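Local coordinates for protein MgGH51 (Meripilus giganteus, PDB 6ZPV) that probably hydrolyses terminal alpha-L-arabinofuranosyl residues from arabinose-containing polysaccharides, as a fungal GH51 alpha-L-arabinofuranosidase, at residues N303-Y308 with H364-A369; A288-Y293 with T298-N303; F354-Y359 with W386-S391. All coordinates share one frame; numbering follows the deposited sequence.

Interaction 1: N303-Y308 with H364-A369; sequences NQLAPY and HDFVTA. With NAG (2-acetamido-2-deoxy-beta-D-glucopyranose), chain D.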
# COMPACT_ATOMS: atom_id res chain seq x y z
N ASN A 303 -23.99 6.22 -22.94
CA ASN A 303 -24.24 7.66 -23.20
C ASN A 303 -24.02 8.51 -21.95
O ASN A 303 -24.21 9.75 -22.07
CB ASN A 303 -25.61 7.86 -23.85
CG ASN A 303 -26.77 7.61 -22.92
OD1 ASN A 303 -26.64 7.36 -21.73
ND2 ASN A 303 -27.97 7.78 -23.49
N GLN A 304 -23.58 7.94 -20.84
CA GLN A 304 -23.25 8.68 -19.60
C GLN A 304 -21.74 8.79 -19.37
O GLN A 304 -21.32 9.42 -18.40
CB GLN A 304 -23.94 7.99 -18.36
CG GLN A 304 -25.52 7.93 -18.24
CD GLN A 304 -26.00 7.15 -16.99
OE1 GLN A 304 -25.79 5.88 -16.80
NE2 GLN A 304 -26.64 7.90 -16.05
N LEU A 305 -20.92 8.12 -20.17
CA LEU A 305 -19.49 7.97 -19.84
C LEU A 305 -18.68 9.25 -20.04
O LEU A 305 -17.62 9.38 -19.38
CB LEU A 305 -18.84 6.86 -20.64
CG LEU A 305 -19.41 5.46 -20.44
CD1 LEU A 305 -18.69 4.47 -21.33
CD2 LEU A 305 -19.32 5.05 -18.98
N ALA A 306 -19.03 10.14 -20.95
CA ALA A 306 -18.11 11.21 -21.38
C ALA A 306 -17.51 11.99 -20.22
O ALA A 306 -16.29 12.22 -20.22
CB ALA A 306 -18.76 12.12 -22.38
N PRO A 307 -18.26 12.44 -19.20
CA PRO A 307 -17.62 13.23 -18.14
C PRO A 307 -16.59 12.43 -17.33
O PRO A 307 -15.64 13.02 -16.79
CB PRO A 307 -18.80 13.69 -17.26
CG PRO A 307 -20.05 13.49 -18.08
CD PRO A 307 -19.73 12.38 -19.06
N TYR A 308 -16.81 11.13 -17.20
CA TYR A 308 -15.91 10.25 -16.45
C TYR A 308 -14.66 9.93 -17.25
O TYR A 308 -13.57 9.79 -16.68
CB TYR A 308 -16.70 9.00 -16.03
CG TYR A 308 -17.96 9.30 -15.26
CD1 TYR A 308 -17.93 9.48 -13.87
CD2 TYR A 308 -19.16 9.46 -15.92
CE1 TYR A 308 -19.08 9.81 -13.20
CE2 TYR A 308 -20.31 9.80 -15.21
CZ TYR A 308 -20.27 9.98 -13.86
OH TYR A 308 -21.42 10.33 -13.22
N HIS A 364 -13.88 0.19 -24.67
CA HIS A 364 -13.73 0.83 -25.99
C HIS A 364 -13.74 2.34 -25.85
O HIS A 364 -12.86 3.02 -26.42
CB HIS A 364 -14.86 0.39 -26.91
CG HIS A 364 -14.79 1.09 -28.24
ND1 HIS A 364 -15.32 2.36 -28.44
CD2 HIS A 364 -14.16 0.76 -29.37
CE1 HIS A 364 -15.07 2.75 -29.69
NE2 HIS A 364 -14.38 1.83 -30.25
N ASP A 365 -14.70 2.87 -25.12
CA ASP A 365 -14.84 4.34 -25.13
C ASP A 365 -13.71 5.01 -24.29
O ASP A 365 -13.17 6.01 -24.71
CB ASP A 365 -16.23 4.76 -24.64
CG ASP A 365 -17.36 4.33 -25.58
OD1 ASP A 365 -17.08 3.76 -26.66
OD2 ASP A 365 -18.51 4.65 -25.26
N PHE A 366 -13.38 4.41 -23.14
CA PHE A 366 -12.25 4.95 -22.37
C PHE A 366 -10.98 4.85 -23.13
O PHE A 366 -10.26 5.85 -23.20
CB PHE A 366 -12.13 4.26 -20.99
CG PHE A 366 -12.94 4.84 -19.86
CD1 PHE A 366 -14.28 4.51 -19.71
CD2 PHE A 366 -12.37 5.74 -19.01
CE1 PHE A 366 -15.03 5.08 -18.70
CE2 PHE A 366 -13.12 6.33 -17.99
CZ PHE A 366 -14.44 5.98 -17.83
N VAL A 367 -10.61 3.69 -23.65
CA VAL A 367 -9.27 3.55 -24.24
C VAL A 367 -9.21 4.31 -25.57
O VAL A 367 -8.17 4.90 -25.88
CB VAL A 367 -8.85 2.07 -24.37
CG1 VAL A 367 -7.52 1.94 -25.08
CG2 VAL A 367 -8.80 1.45 -23.00
N THR A 368 -10.29 4.34 -26.36
CA THR A 368 -10.21 5.11 -27.61
C THR A 368 -9.83 6.58 -27.27
O THR A 368 -8.95 7.18 -27.90
CB THR A 368 -11.52 5.02 -28.42
OG1 THR A 368 -11.74 3.65 -28.78
CG2 THR A 368 -11.47 5.85 -29.67
N ALA A 369 -10.55 7.15 -26.28
CA ALA A 369 -10.29 8.55 -25.88
C ALA A 369 -8.91 8.72 -25.25
O ALA A 369 -8.17 9.66 -25.59
CB ALA A 369 -11.37 9.03 -24.97
C1 NAG D . -18.35 17.26 -11.24
C2 NAG D . -19.45 16.44 -11.87
C3 NAG D . -20.37 17.41 -12.69
C4 NAG D . -20.74 18.62 -11.87
C5 NAG D . -19.60 19.29 -11.15
C6 NAG D . -19.99 20.43 -10.18
C7 NAG D . -18.58 14.20 -12.50
C8 NAG D . -17.90 13.38 -13.52
N2 NAG D . -18.87 15.49 -12.79
O3 NAG D . -21.45 16.69 -13.19
O4 NAG D . -21.34 19.61 -12.76
O5 NAG D . -18.90 18.27 -10.41
O6 NAG D . -20.79 19.75 -9.11
O7 NAG D . -18.70 13.67 -11.40
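Leu305 and Asp365 both hold CG anti to the carbonyl carbon (chi1 -61° and -66°), which brings CD1 of Leu305 up to the Asp365 carboxylate. The contact lies on the outside of the (beta/alpha)8 barrel expected of a GH51 enzyme. It joins the lead into helix 306-320 to helix 359-373. Leu305 CD1 is 3.9 Å from Asp365 OD2, and the two side chains cross at about a right angle. The other methyl, Leu305 CD2, sits at the edge of the Phe366 ring, 4.3 Å from CE1. The far end of that ring reaches the backbone of Tyr308, with Phe366 CE2 3.7 Å from Tyr308 O. Phe366 also packs on Ile309 of helix 306-320. No hydrogen bond crosses between the segments.

Helix 359-373 has its own polar bonds here. His364 ND1 donates to Asp365 OD1 at 2.9 Å, nearly straight (167°) and in the plane of the imidazole. Thr368 OG1 stands over the centre of the His364 ring and donates to His364 O. Thr368 N reaches the same oxygen from the opposite face of its plane. With an alanine at Asp365 the carboxylate is lost, which is likely to leave His364 ND1 without its acceptor, let the imidazole turn, and open a gap beside Leu305 CD1.

Tyr308 turns its ring away from Phe366, toward a glycan held in part by Arg241. The acetamide methyl C8 of NAG (chain D) lies over one face of the Tyr308 ring, toward its rim, 3.8 Å from Tyr308 CE1 and 3.9 Å from Pro307 CB.

Interaction 2: A288-Y293 with T298-N303; sequences AVWAGY and TSLAEN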
# COMPACT_ATOMS: atom_id res chain seq x y z
N ALA A 288 -4.40 3.09 -11.89
CA ALA A 288 -5.76 2.76 -12.30
C ALA A 288 -6.61 4.04 -12.45
O ALA A 288 -6.42 5.03 -11.74
CB ALA A 288 -6.42 1.81 -11.34
N VAL A 289 -7.53 3.94 -13.42
CA VAL A 289 -8.60 4.93 -13.59
C VAL A 289 -9.94 4.23 -13.41
O VAL A 289 -10.15 3.10 -13.85
CB VAL A 289 -8.54 5.67 -14.93
CG1 VAL A 289 -7.29 6.51 -15.00
CG2 VAL A 289 -8.64 4.76 -16.16
N TRP A 290 -10.88 4.95 -12.79
CA TRP A 290 -12.26 4.48 -12.66
C TRP A 290 -12.89 4.38 -14.04
O TRP A 290 -12.67 5.25 -14.90
CB TRP A 290 -13.01 5.46 -11.74
CG TRP A 290 -14.34 4.89 -11.30
CD1 TRP A 290 -14.52 4.04 -10.25
CD2 TRP A 290 -15.64 5.13 -11.85
NE1 TRP A 290 -15.83 3.69 -10.12
CE2 TRP A 290 -16.55 4.36 -11.09
CE3 TRP A 290 -16.15 5.98 -12.84
CZ2 TRP A 290 -17.94 4.39 -11.30
CZ3 TRP A 290 -17.51 6.03 -13.07
CH2 TRP A 290 -18.40 5.25 -12.29
N ALA A 291 -13.68 3.32 -14.26
CA ALA A 291 -14.08 2.96 -15.64
C ALA A 291 -15.59 2.76 -15.78
O ALA A 291 -16.00 2.09 -16.72
CB ALA A 291 -13.31 1.75 -16.11
N GLY A 292 -16.39 3.39 -14.96
CA GLY A 292 -17.85 3.35 -15.14
C GLY A 292 -18.57 2.23 -14.44
O GLY A 292 -19.75 1.98 -14.73
N TYR A 293 -17.93 1.53 -13.51
CA TYR A 293 -18.52 0.46 -12.69
C TYR A 293 -18.20 0.65 -11.23
O TYR A 293 -17.07 1.02 -10.89
CB TYR A 293 -18.05 -0.93 -13.20
CG TYR A 293 -18.64 -2.07 -12.43
CD1 TYR A 293 -19.96 -2.44 -12.61
CD2 TYR A 293 -17.90 -2.81 -11.54
CE1 TYR A 293 -20.51 -3.47 -11.89
CE2 TYR A 293 -18.44 -3.87 -10.84
CZ TYR A 293 -19.76 -4.20 -10.98
OH TYR A 293 -20.34 -5.25 -10.34
N THR A 298 -23.70 -1.45 -10.49
CA THR A 298 -24.16 -0.50 -11.52
C THR A 298 -23.05 -0.15 -12.49
O THR A 298 -21.98 0.37 -12.08
CB THR A 298 -24.69 0.76 -10.89
OG1 THR A 298 -25.80 0.40 -10.07
CG2 THR A 298 -25.16 1.79 -11.87
N SER A 299 -23.31 -0.37 -13.76
CA SER A 299 -22.52 0.16 -14.88
C SER A 299 -23.19 1.43 -15.38
O SER A 299 -24.38 1.36 -15.69
CB SER A 299 -22.41 -0.81 -16.02
OG SER A 299 -21.71 -2.02 -15.65
N LEU A 300 -22.44 2.47 -15.57
CA LEU A 300 -22.99 3.63 -16.30
C LEU A 300 -23.34 3.23 -17.73
O LEU A 300 -22.59 2.45 -18.36
CB LEU A 300 -21.97 4.74 -16.30
CG LEU A 300 -21.65 5.34 -14.94
CD1 LEU A 300 -20.64 6.45 -15.15
CD2 LEU A 300 -22.92 5.84 -14.24
N ALA A 301 -24.42 3.78 -18.22
CA ALA A 301 -24.79 3.59 -19.61
C ALA A 301 -23.71 4.19 -20.51
O ALA A 301 -23.04 5.19 -20.16
CB ALA A 301 -26.14 4.29 -19.87
N GLU A 302 -23.61 3.69 -21.75
CA GLU A 302 -22.62 4.23 -22.66
C GLU A 302 -22.78 5.74 -22.82
O GLU A 302 -21.76 6.44 -22.92
CB GLU A 302 -22.64 3.46 -23.96
CG GLU A 302 -21.51 3.89 -24.86
CD GLU A 302 -21.28 3.01 -26.00
OE1 GLU A 302 -22.18 2.19 -26.35
OE2 GLU A 302 -20.18 3.11 -26.55
N ASN A 303 -23.99 6.22 -22.94
CA ASN A 303 -24.24 7.66 -23.20
C ASN A 303 -24.02 8.51 -21.95
O ASN A 303 -24.21 9.75 -22.07
CB ASN A 303 -25.61 7.86 -23.85
CG ASN A 303 -26.77 7.61 -22.92
OD1 ASN A 303 -26.64 7.36 -21.73
ND2 ASN A 303 -27.97 7.78 -23.49
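The backbones of Gly292 and Leu300 are tied by one hydrogen bond, Leu300 N to Gly292 O, at 2.9 Å and 163°, beside a single beta bridge between Tyr293 and Ser299. Ser299 CA adds a CA-H...O contact to the same Gly292 O, at 3.3 Å. Gly292 has a positive phi (91°), at which a CB would jam against the preceding carbonyl oxygen.

Trp290 and Leu300 carry the apolar part. Leu300 CD1 meets the indole at its edge, 3.8 Å from CZ3 of Trp290. Gly292 N and Tyr293 N lie over one face of the indole, toward its rim. Trp290 NE1 is bonded to Glu234 O.

This is the loop that follows strand 284-289 of the (beta/alpha)8 barrel, doubling back on itself before helix 306-320. Such loops, at the C-terminal ends of the strands, frame the active site in this family.

Tyr293 has CG anti to its own N (chi1 -178°), which lays the ring beside Thr298 and Ser299. Tyr293 CD1 is 3.5 Å from Thr298 O. It is equally close to Ser299 OG, a hydroxyl that is hydrogen-bonded to Ser358 OG.

Interaction 3: F354-Y359 with W386-S391; sequences FAAGSY and WNPVLS. With NAG (2-acetamido-2-deoxy-beta-D-glucopyranose), chain B; NAG (2-acetamido-2-deoxy-beta-D-glucopyranose), chain C; BMA (beta-D-mannopyranose), chain E; MAN (alpha-D-mannopyranose), chain F.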
# COMPACT_ATOMS: atom_id res chain seq x y z
N PHE A 354 -16.17 -8.99 -13.34
CA PHE A 354 -17.46 -9.04 -12.63
C PHE A 354 -18.56 -8.24 -13.32
O PHE A 354 -19.74 -8.37 -12.97
CB PHE A 354 -17.31 -8.51 -11.21
CG PHE A 354 -16.67 -9.47 -10.23
CD1 PHE A 354 -17.12 -10.77 -10.09
CD2 PHE A 354 -15.64 -9.05 -9.41
CE1 PHE A 354 -16.55 -11.61 -9.15
CE2 PHE A 354 -15.11 -9.91 -8.46
CZ PHE A 354 -15.53 -11.19 -8.34
N ALA A 355 -18.18 -7.41 -14.32
CA ALA A 355 -19.10 -6.52 -15.07
C ALA A 355 -18.78 -6.61 -16.55
O ALA A 355 -18.62 -5.60 -17.24
CB ALA A 355 -18.98 -5.10 -14.51
N ALA A 356 -18.65 -7.85 -17.03
CA ALA A 356 -18.19 -8.07 -18.41
C ALA A 356 -19.23 -7.78 -19.46
O ALA A 356 -18.88 -7.69 -20.65
CB ALA A 356 -17.61 -9.45 -18.51
N GLY A 357 -20.51 -7.67 -19.06
CA GLY A 357 -21.55 -7.26 -20.03
C GLY A 357 -21.38 -5.85 -20.50
O GLY A 357 -21.67 -5.60 -21.69
N SER A 358 -20.89 -4.96 -19.68
CA SER A 358 -20.66 -3.54 -20.07
C SER A 358 -19.21 -3.23 -20.37
O SER A 358 -18.95 -2.19 -20.99
CB SER A 358 -21.19 -2.64 -18.98
OG SER A 358 -20.41 -2.82 -17.81
N TYR A 359 -18.27 -4.03 -19.89
CA TYR A 359 -16.87 -3.64 -20.09
C TYR A 359 -16.54 -3.45 -21.56
O TYR A 359 -15.73 -2.55 -21.86
CB TYR A 359 -15.87 -4.61 -19.44
CG TYR A 359 -14.46 -4.07 -19.32
CD1 TYR A 359 -14.17 -2.98 -18.49
CD2 TYR A 359 -13.37 -4.68 -19.92
CE1 TYR A 359 -12.89 -2.54 -18.25
CE2 TYR A 359 -12.07 -4.27 -19.66
CZ TYR A 359 -11.83 -3.24 -18.78
OH TYR A 359 -10.52 -2.92 -18.47
N TRP A 386 -9.37 -12.27 -23.05
CA TRP A 386 -9.95 -12.62 -24.37
C TRP A 386 -11.43 -12.99 -24.34
O TRP A 386 -11.97 -13.30 -25.41
CB TRP A 386 -9.13 -13.74 -25.07
CG TRP A 386 -7.69 -13.37 -25.08
CD1 TRP A 386 -6.70 -14.02 -24.42
CD2 TRP A 386 -7.08 -12.26 -25.71
NE1 TRP A 386 -5.49 -13.35 -24.54
CE2 TRP A 386 -5.71 -12.29 -25.36
CE3 TRP A 386 -7.54 -11.24 -26.53
CZ2 TRP A 386 -4.82 -11.32 -25.80
CZ3 TRP A 386 -6.66 -10.28 -26.97
CH2 TRP A 386 -5.31 -10.32 -26.60
N ASN A 387 -12.08 -12.92 -23.20
CA ASN A 387 -13.51 -13.27 -23.08
C ASN A 387 -14.12 -12.34 -22.05
O ASN A 387 -13.96 -12.55 -20.85
CB ASN A 387 -13.72 -14.72 -22.70
CG ASN A 387 -13.36 -15.70 -23.78
OD1 ASN A 387 -14.12 -15.80 -24.76
ND2 ASN A 387 -12.22 -16.36 -23.66
N PRO A 388 -14.78 -11.23 -22.46
CA PRO A 388 -15.22 -10.96 -23.82
C PRO A 388 -14.12 -10.39 -24.67
O PRO A 388 -13.11 -9.87 -24.19
CB PRO A 388 -16.29 -9.88 -23.58
CG PRO A 388 -15.83 -9.15 -22.34
CD PRO A 388 -15.24 -10.25 -21.47
N VAL A 389 -14.37 -10.39 -25.96
CA VAL A 389 -13.43 -9.84 -26.94
C VAL A 389 -13.53 -8.31 -26.96
O VAL A 389 -14.60 -7.77 -27.12
CB VAL A 389 -13.74 -10.39 -28.30
CG1 VAL A 389 -12.75 -9.81 -29.30
CG2 VAL A 389 -13.77 -11.93 -28.28
N LEU A 390 -12.42 -7.63 -26.69
CA LEU A 390 -12.36 -6.18 -26.58
C LEU A 390 -11.82 -5.48 -27.82
O LEU A 390 -10.98 -6.04 -28.51
CB LEU A 390 -11.55 -5.77 -25.37
CG LEU A 390 -12.00 -6.36 -24.04
CD1 LEU A 390 -11.02 -5.96 -22.92
CD2 LEU A 390 -13.40 -5.93 -23.67
N SER A 391 -12.30 -4.26 -28.04
CA SER A 391 -11.82 -3.37 -29.10
C SER A 391 -11.61 -2.01 -28.45
O SER A 391 -12.52 -1.47 -27.82
CB SER A 391 -12.89 -3.27 -30.17
OG SER A 391 -12.47 -2.35 -31.14
C1 NAG B . -3.27 -14.41 -28.49
C2 NAG B . -4.51 -13.76 -29.13
C3 NAG B . -5.84 -14.15 -28.51
C4 NAG B . -6.02 -15.59 -28.20
C5 NAG B . -4.74 -16.06 -27.53
C6 NAG B . -4.75 -17.59 -27.32
C7 NAG B . -3.76 -11.70 -30.23
C8 NAG B . -3.44 -10.21 -30.07
N2 NAG B . -4.35 -12.32 -29.23
O3 NAG B . -6.95 -13.63 -29.28
O4 NAG B . -7.07 -15.90 -27.28
O5 NAG B . -3.59 -15.83 -28.30
O6 NAG B . -5.02 -18.26 -28.56
O7 NAG B . -3.55 -12.29 -31.29
C1 NAG C . -8.30 -16.33 -27.81
C2 NAG C . -9.08 -17.06 -26.73
C3 NAG C . -10.41 -17.48 -27.24
C4 NAG C . -11.09 -16.20 -27.74
C5 NAG C . -10.21 -15.37 -28.69
C6 NAG C . -10.82 -14.01 -29.09
C7 NAG C . -7.85 -18.31 -25.03
C8 NAG C . -7.09 -19.61 -24.74
N2 NAG C . -8.30 -18.21 -26.25
O3 NAG C . -11.17 -18.00 -26.14
O4 NAG C . -12.25 -16.52 -28.55
O5 NAG C . -8.96 -15.09 -28.10
O6 NAG C . -10.00 -13.13 -29.91
O7 NAG C . -7.93 -17.46 -24.17
C1 BMA E . -13.51 -16.57 -27.93
C2 BMA E . -14.55 -16.24 -29.03
C3 BMA E . -15.95 -16.42 -28.47
C4 BMA E . -16.15 -17.82 -27.88
C5 BMA E . -15.03 -18.13 -26.91
C6 BMA E . -15.10 -19.61 -26.47
O2 BMA E . -14.38 -17.06 -30.21
O3 BMA E . -16.92 -16.22 -29.52
O4 BMA E . -17.41 -17.98 -27.27
O5 BMA E . -13.75 -17.95 -27.52
O6 BMA E . -14.25 -19.74 -25.31
C1 MAN F . -17.57 -14.96 -29.44
C2 MAN F . -18.81 -15.03 -30.32
C3 MAN F . -18.48 -15.13 -31.84
C4 MAN F . -17.53 -14.03 -32.21
C5 MAN F . -16.28 -14.04 -31.32
C6 MAN F . -15.28 -12.90 -31.71
O2 MAN F . -19.62 -13.85 -30.09
O3 MAN F . -19.67 -14.96 -32.58
O4 MAN F . -17.18 -14.16 -33.59
O5 MAN F . -16.70 -13.96 -29.95
O6 MAN F . -15.89 -11.63 -31.34
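The Tyr359 ring meets the methyls of Leu390 obliquely, while the indole of Trp386 lays one face on NAG (chain B), whose C3 sits 3.6 Å above the ring plane, over its centre. The two segments are loops after neighbouring strands, 345-348 and 378-381, of the (beta/alpha)8 barrel. The second loop is packed against a branch of glycan that is probably N-linked at Asn421, which belongs to the same sugar site and starts an Asn-Gly-Thr sequon.

The protein-protein contact is small and apolar. A chi1 of -165° swings the Tyr359 ring clear of its backbone N and sets its CD2-CE2 side against the Leu390 methyls. Leu390 CD1 is 3.8 Å from Tyr359 CE2, and the side chains cross at about a right angle. The Tyr359 hydroxyl is bonded to Val348 O and Thr382 N, so the far end of the ring is fixed by the barrel. Leu390 also packs on Trp363 of helix 359-373.

Nearer the surface, Pro388 follows a cis peptide bond and rests on Ala356. Its CD is 3.9 Å from Ala356 CB, and its CG is 3.8 Å from Ala356 O.

The sugars lie along the other side chains of 386-391. Trp386 CB is 3.3 Å from O5 of NAG (chain C). Val389 CG2 is 3.7 Å from C6 of that sugar and equally near O6 of the mannose MAN. Asn387 OD1 approaches C5 of BMA, and Asn387 ND2 donates to O3 of NAG (chain C) at 3.2 Å, with an angle of 169° at the hydrogen.

How the interactions relate
All three lie on the same side of the chain's centre, and none is fully core. Leu305 and Phe366, Trp290 and Leu300, and Tyr359 and Leu390 are buried. Thr298 and the Ala356-Pro388 pair are nearer the solvent. Interaction 2 is held by a backbone bond within one loop. Interactions 1 and 3 rely on apolar contacts between separate elements, each with a glycan alongside. Interactions 1 and 2 share Asn303, and Tyr308 CE2 packs on Leu300 CD1 at 3.4 Å. Asp365 OD2 and Glu302 OE2 approach to 2.6 Å, consistent with a shared proton. Interactions 2 and 3 meet through Ser299 and Ser358. Helix 359-373 links 1 and 3, with His364 CB against Ser391 O.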